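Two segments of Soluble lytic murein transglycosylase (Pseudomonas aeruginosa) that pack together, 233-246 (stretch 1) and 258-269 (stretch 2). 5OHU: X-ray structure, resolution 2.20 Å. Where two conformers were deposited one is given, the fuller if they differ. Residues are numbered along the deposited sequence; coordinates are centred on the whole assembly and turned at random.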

# COMPACT_ATOMS: atom_id res chain seq x y z
N ARG A 233 20.56 35.86 1.17
CA ARG A 233 21.47 34.72 1.23
C ARG A 233 21.60 34.19 2.66
O ARG A 233 22.64 34.29 3.31
CB ARG A 233 22.85 35.09 0.68
CG ARG A 233 22.86 35.76 -0.66
CD ARG A 233 24.29 35.77 -1.24
NE ARG A 233 24.73 34.44 -1.66
CZ ARG A 233 25.09 34.12 -2.91
NH1 ARG A 233 25.09 35.04 -3.86
NH2 ARG A 233 25.46 32.87 -3.20
N ASP A 234 20.51 33.58 3.14
CA ASP A 234 20.53 32.90 4.43
C ASP A 234 19.90 31.52 4.28
O ASP A 234 19.24 31.22 3.29
CB ASP A 234 19.82 33.72 5.53
CG ASP A 234 18.36 34.03 5.20
OD1 ASP A 234 17.62 33.12 4.78
OD2 ASP A 234 17.95 35.19 5.39
N HIS A 235 20.13 30.67 5.29
CA HIS A 235 19.63 29.30 5.23
C HIS A 235 18.11 29.25 5.26
O HIS A 235 17.50 28.35 4.66
CB HIS A 235 20.24 28.49 6.38
CG HIS A 235 21.74 28.44 6.37
ND1 HIS A 235 22.49 28.26 7.51
CD2 HIS A 235 22.62 28.54 5.35
CE1 HIS A 235 23.77 28.26 7.20
NE2 HIS A 235 23.88 28.43 5.89
N ALA A 236 17.48 30.18 5.97
CA ALA A 236 16.03 30.21 6.02
C ALA A 236 15.45 30.38 4.62
O ALA A 236 14.57 29.62 4.20
CB ALA A 236 15.55 31.33 6.95
N THR A 237 15.96 31.37 3.88
CA THR A 237 15.47 31.60 2.53
C THR A 237 15.75 30.39 1.63
O THR A 237 14.91 30.01 0.81
CB THR A 237 16.09 32.88 1.99
OG1 THR A 237 15.73 33.97 2.87
CG2 THR A 237 15.59 33.20 0.59
N ALA A 238 16.90 29.74 1.82
CA ALA A 238 17.19 28.53 1.06
C ALA A 238 16.23 27.41 1.40
O ALA A 238 15.85 26.63 0.52
CB ALA A 238 18.63 28.07 1.30
N ASP A 239 15.83 27.30 2.68
CA ASP A 239 14.82 26.32 3.06
C ASP A 239 13.47 26.64 2.44
O ASP A 239 12.79 25.75 1.92
CB ASP A 239 14.70 26.27 4.59
CG ASP A 239 15.56 25.20 5.21
OD1 ASP A 239 15.74 24.14 4.58
OD2 ASP A 239 16.07 25.43 6.32
N VAL A 240 13.07 27.91 2.46
CA VAL A 240 11.82 28.29 1.82
C VAL A 240 11.84 27.89 0.35
O VAL A 240 10.93 27.21 -0.14
CB VAL A 240 11.56 29.79 1.98
CG1 VAL A 240 10.38 30.21 1.11
CG2 VAL A 240 11.27 30.07 3.46
N VAL A 241 12.91 28.26 -0.35
CA VAL A 241 12.97 28.03 -1.79
C VAL A 241 13.04 26.54 -2.09
O VAL A 241 12.36 26.05 -3.00
CB VAL A 241 14.16 28.80 -2.38
CG1 VAL A 241 14.50 28.31 -3.78
CG2 VAL A 241 13.83 30.29 -2.38
N GLY A 242 13.80 25.79 -1.30
CA GLY A 242 13.93 24.36 -1.57
C GLY A 242 12.62 23.63 -1.41
O GLY A 242 12.28 22.75 -2.21
N LEU A 243 11.86 23.98 -0.37
CA LEU A 243 10.53 23.40 -0.19
C LEU A 243 9.65 23.72 -1.39
O LEU A 243 8.97 22.84 -1.94
CB LEU A 243 9.90 23.91 1.10
CG LEU A 243 8.57 23.23 1.45
CD1 LEU A 243 8.53 22.90 2.93
CD2 LEU A 243 7.40 24.11 1.08
N GLY A 244 9.68 24.98 -1.83
CA GLY A 244 8.85 25.36 -2.97
C GLY A 244 9.24 24.65 -4.25
O GLY A 244 8.37 24.23 -5.02
N LEU A 245 10.54 24.48 -4.49
CA LEU A 245 10.93 23.78 -5.71
C LEU A 245 10.53 22.32 -5.67
O LEU A 245 10.12 21.75 -6.69
CB LEU A 245 12.42 23.91 -5.98
CG LEU A 245 12.88 25.34 -6.21
CD1 LEU A 245 14.37 25.49 -5.97
CD2 LEU A 245 12.50 25.73 -7.61
N ARG A 246 10.63 21.68 -4.50
CA ARG A 246 10.20 20.29 -4.39
C ARG A 246 8.70 20.17 -4.62
O ARG A 246 8.24 19.23 -5.28
CB ARG A 246 10.59 19.72 -3.02
CG ARG A 246 11.87 18.87 -3.07
CD ARG A 246 12.85 19.25 -1.99
NE ARG A 246 12.20 19.41 -0.68
CZ ARG A 246 12.66 20.19 0.29
NH1 ARG A 246 13.78 20.89 0.12
NH2 ARG A 246 11.99 20.27 1.43
N SER A 258 14.18 25.23 -14.23
CA SER A 258 14.67 26.57 -14.55
C SER A 258 14.97 27.36 -13.28
O SER A 258 15.95 28.10 -13.22
CB SER A 258 13.65 27.35 -15.39
OG SER A 258 13.53 26.78 -16.66
N LEU A 259 14.13 27.21 -12.26
CA LEU A 259 14.30 28.04 -11.07
C LEU A 259 15.46 27.54 -10.23
O LEU A 259 16.21 28.35 -9.65
CB LEU A 259 13.01 28.10 -10.27
CG LEU A 259 11.95 28.91 -11.01
CD1 LEU A 259 10.60 28.76 -10.31
CD2 LEU A 259 12.36 30.38 -11.05
N LEU A 260 15.62 26.22 -10.14
CA LEU A 260 16.83 25.66 -9.54
C LEU A 260 18.07 26.20 -10.23
O LEU A 260 19.04 26.59 -9.56
CB LEU A 260 16.80 24.13 -9.63
CG LEU A 260 18.07 23.44 -9.13
CD1 LEU A 260 18.28 23.74 -7.65
CD2 LEU A 260 18.03 21.93 -9.38
N ASP A 261 18.04 26.31 -11.56
CA ASP A 261 19.20 26.81 -12.28
C ASP A 261 19.49 28.26 -11.92
O ASP A 261 20.65 28.68 -11.91
CB ASP A 261 19.01 26.63 -13.79
CG ASP A 261 19.03 25.17 -14.21
OD1 ASP A 261 19.53 24.34 -13.41
OD2 ASP A 261 18.57 24.84 -15.33
N TYR A 262 18.45 29.04 -11.61
CA TYR A 262 18.68 30.39 -11.11
C TYR A 262 19.13 30.38 -9.65
O TYR A 262 20.08 31.09 -9.29
CB TYR A 262 17.41 31.23 -11.24
CG TYR A 262 17.62 32.65 -10.75
CD1 TYR A 262 17.50 32.96 -9.39
CD2 TYR A 262 17.91 33.68 -11.65
CE1 TYR A 262 17.71 34.25 -8.94
CE2 TYR A 262 18.10 34.97 -11.22
CZ TYR A 262 18.00 35.24 -9.85
OH TYR A 262 18.20 36.52 -9.41
N TYR A 263 18.44 29.63 -8.79
CA TYR A 263 18.65 29.76 -7.35
C TYR A 263 19.92 29.08 -6.86
O TYR A 263 20.43 29.45 -5.80
CB TYR A 263 17.45 29.18 -6.57
CG TYR A 263 16.24 30.09 -6.55
CD1 TYR A 263 16.30 31.33 -5.94
CD2 TYR A 263 15.05 29.72 -7.16
CE1 TYR A 263 15.21 32.17 -5.91
CE2 TYR A 263 13.94 30.56 -7.16
CZ TYR A 263 14.03 31.78 -6.53
OH TYR A 263 12.95 32.62 -6.51
N SER A 264 20.43 28.09 -7.60
CA SER A 264 21.54 27.28 -7.12
C SER A 264 22.73 28.15 -6.72
O SER A 264 23.36 27.92 -5.69
CB SER A 264 21.94 26.26 -8.18
OG SER A 264 22.86 25.32 -7.64
N SER A 265 23.03 29.19 -7.50
CA SER A 265 24.17 30.05 -7.26
C SER A 265 23.83 31.27 -6.43
O SER A 265 24.73 32.05 -6.09
CB SER A 265 24.78 30.51 -8.59
OG SER A 265 24.05 31.59 -9.13
N ALA A 266 22.57 31.47 -6.08
CA ALA A 266 22.16 32.65 -5.36
C ALA A 266 21.91 32.41 -3.88
O ALA A 266 21.86 33.38 -3.11
CB ALA A 266 20.91 33.27 -6.01
N LEU A 267 21.74 31.15 -3.45
CA LEU A 267 21.27 30.85 -2.11
C LEU A 267 22.09 29.72 -1.50
O LEU A 267 22.47 28.78 -2.21
CB LEU A 267 19.79 30.44 -2.13
CG LEU A 267 18.83 31.56 -2.53
CD1 LEU A 267 17.39 31.07 -2.50
CD2 LEU A 267 19.02 32.76 -1.61
N PRO A 268 22.35 29.78 -0.32
CA PRO A 268 23.25 28.79 0.31
C PRO A 268 22.55 27.49 0.66
O PRO A 268 22.39 27.11 1.83
CB PRO A 268 23.72 29.54 1.56
CG PRO A 268 22.49 30.33 1.96
CD PRO A 268 21.95 30.83 0.63
N PHE A 269 22.13 26.76 -0.36
CA PHE A 269 21.59 25.43 -0.15
C PHE A 269 22.65 24.53 0.48
O PHE A 269 23.81 24.56 0.07
CB PHE A 269 21.14 24.80 -1.47
CG PHE A 269 20.02 25.51 -2.14
CD1 PHE A 269 18.75 25.49 -1.59
CD2 PHE A 269 20.22 26.16 -3.34
CE1 PHE A 269 17.70 26.14 -2.22
CE2 PHE A 269 19.17 26.81 -3.98
CZ PHE A 269 17.91 26.80 -3.42

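The rules of this contact can be read from three residues, Arg233, Pro268 and Leu245, which cover the most surface and sit near its two ends. The helix of stretch 1 and the helix that opens stretch 2 run nearly antiparallel, at 162°, but their axes come no closer than 10.7 Å. That spacing leaves room for side chains between them, and much of the packing falls to the loop that follows the second helix.

Arg233 precedes its helix and works by reach. Its CA-to-CB bond points sideways, yet the side chain, bent at chi3 (p, 71°), brings the guanidinium to the loop backbone, where NH2 donates a hydrogen bond to Ser265 O at 3.1 Å, the only one across the contact. The carbonyl of Ala266 lies over one face of the same group, with Arg233 CZ 3.3 Å from Ala266 O; this is close packing rather than a second hydrogen bond, since the angle at NE is poor. A long, exposed side chain thus engages main-chain atoms, making no demand on the side chains of Ser265 or Ala266.

Pro268 points toward stretch 1 and packs against the start of its helix. Its CG lies 3.6 Å from Asp234 O and its CD 3.9 Å from Arg233 C, so the ring rests largely on backbone, while His235 CD2 approaches Pro268 CG at 3.8 Å. That helix start is held independently: Asp234 OD1 caps it by accepting from Thr237 N at 2.6 Å, and Thr237 OG1 donates to the same Asp234 OD1 at 2.8 Å.

At the far end Leu245 points toward the second helix. Its CD2 reaches Leu259 CB at 3.6 Å and lies 4.0 Å from Leu260 N, touching the helix close to its backbone, while its CD1 is 4.4 Å from Tyr263 CD2.

Between these ends, Val241 is packed on several sides. CG1 sits over the face of the Tyr263 ring, 3.9 Å from the centroid and 19° off the normal, a CH-pi contact, and also meets Phe269 CZ at 3.7 Å; CG2 packs on Leu267 CD1 at 3.6 Å. Phe269 starts away from stretch 1, but its ring turns back and presents its edge, with CE1 3.3 Å from Ala238 O and 4.0 Å from Gly242 N. Ala238 CB lies 3.9 Å from Phe269 CD1. At Gly242 a CB would stand 4.0 Å from Phe269 CE1 without clashing; it would be crowded instead by Arg246 NH1, at 3.2 Å. The pattern is polar reach at one end, with apolar packing through the middle and beyond.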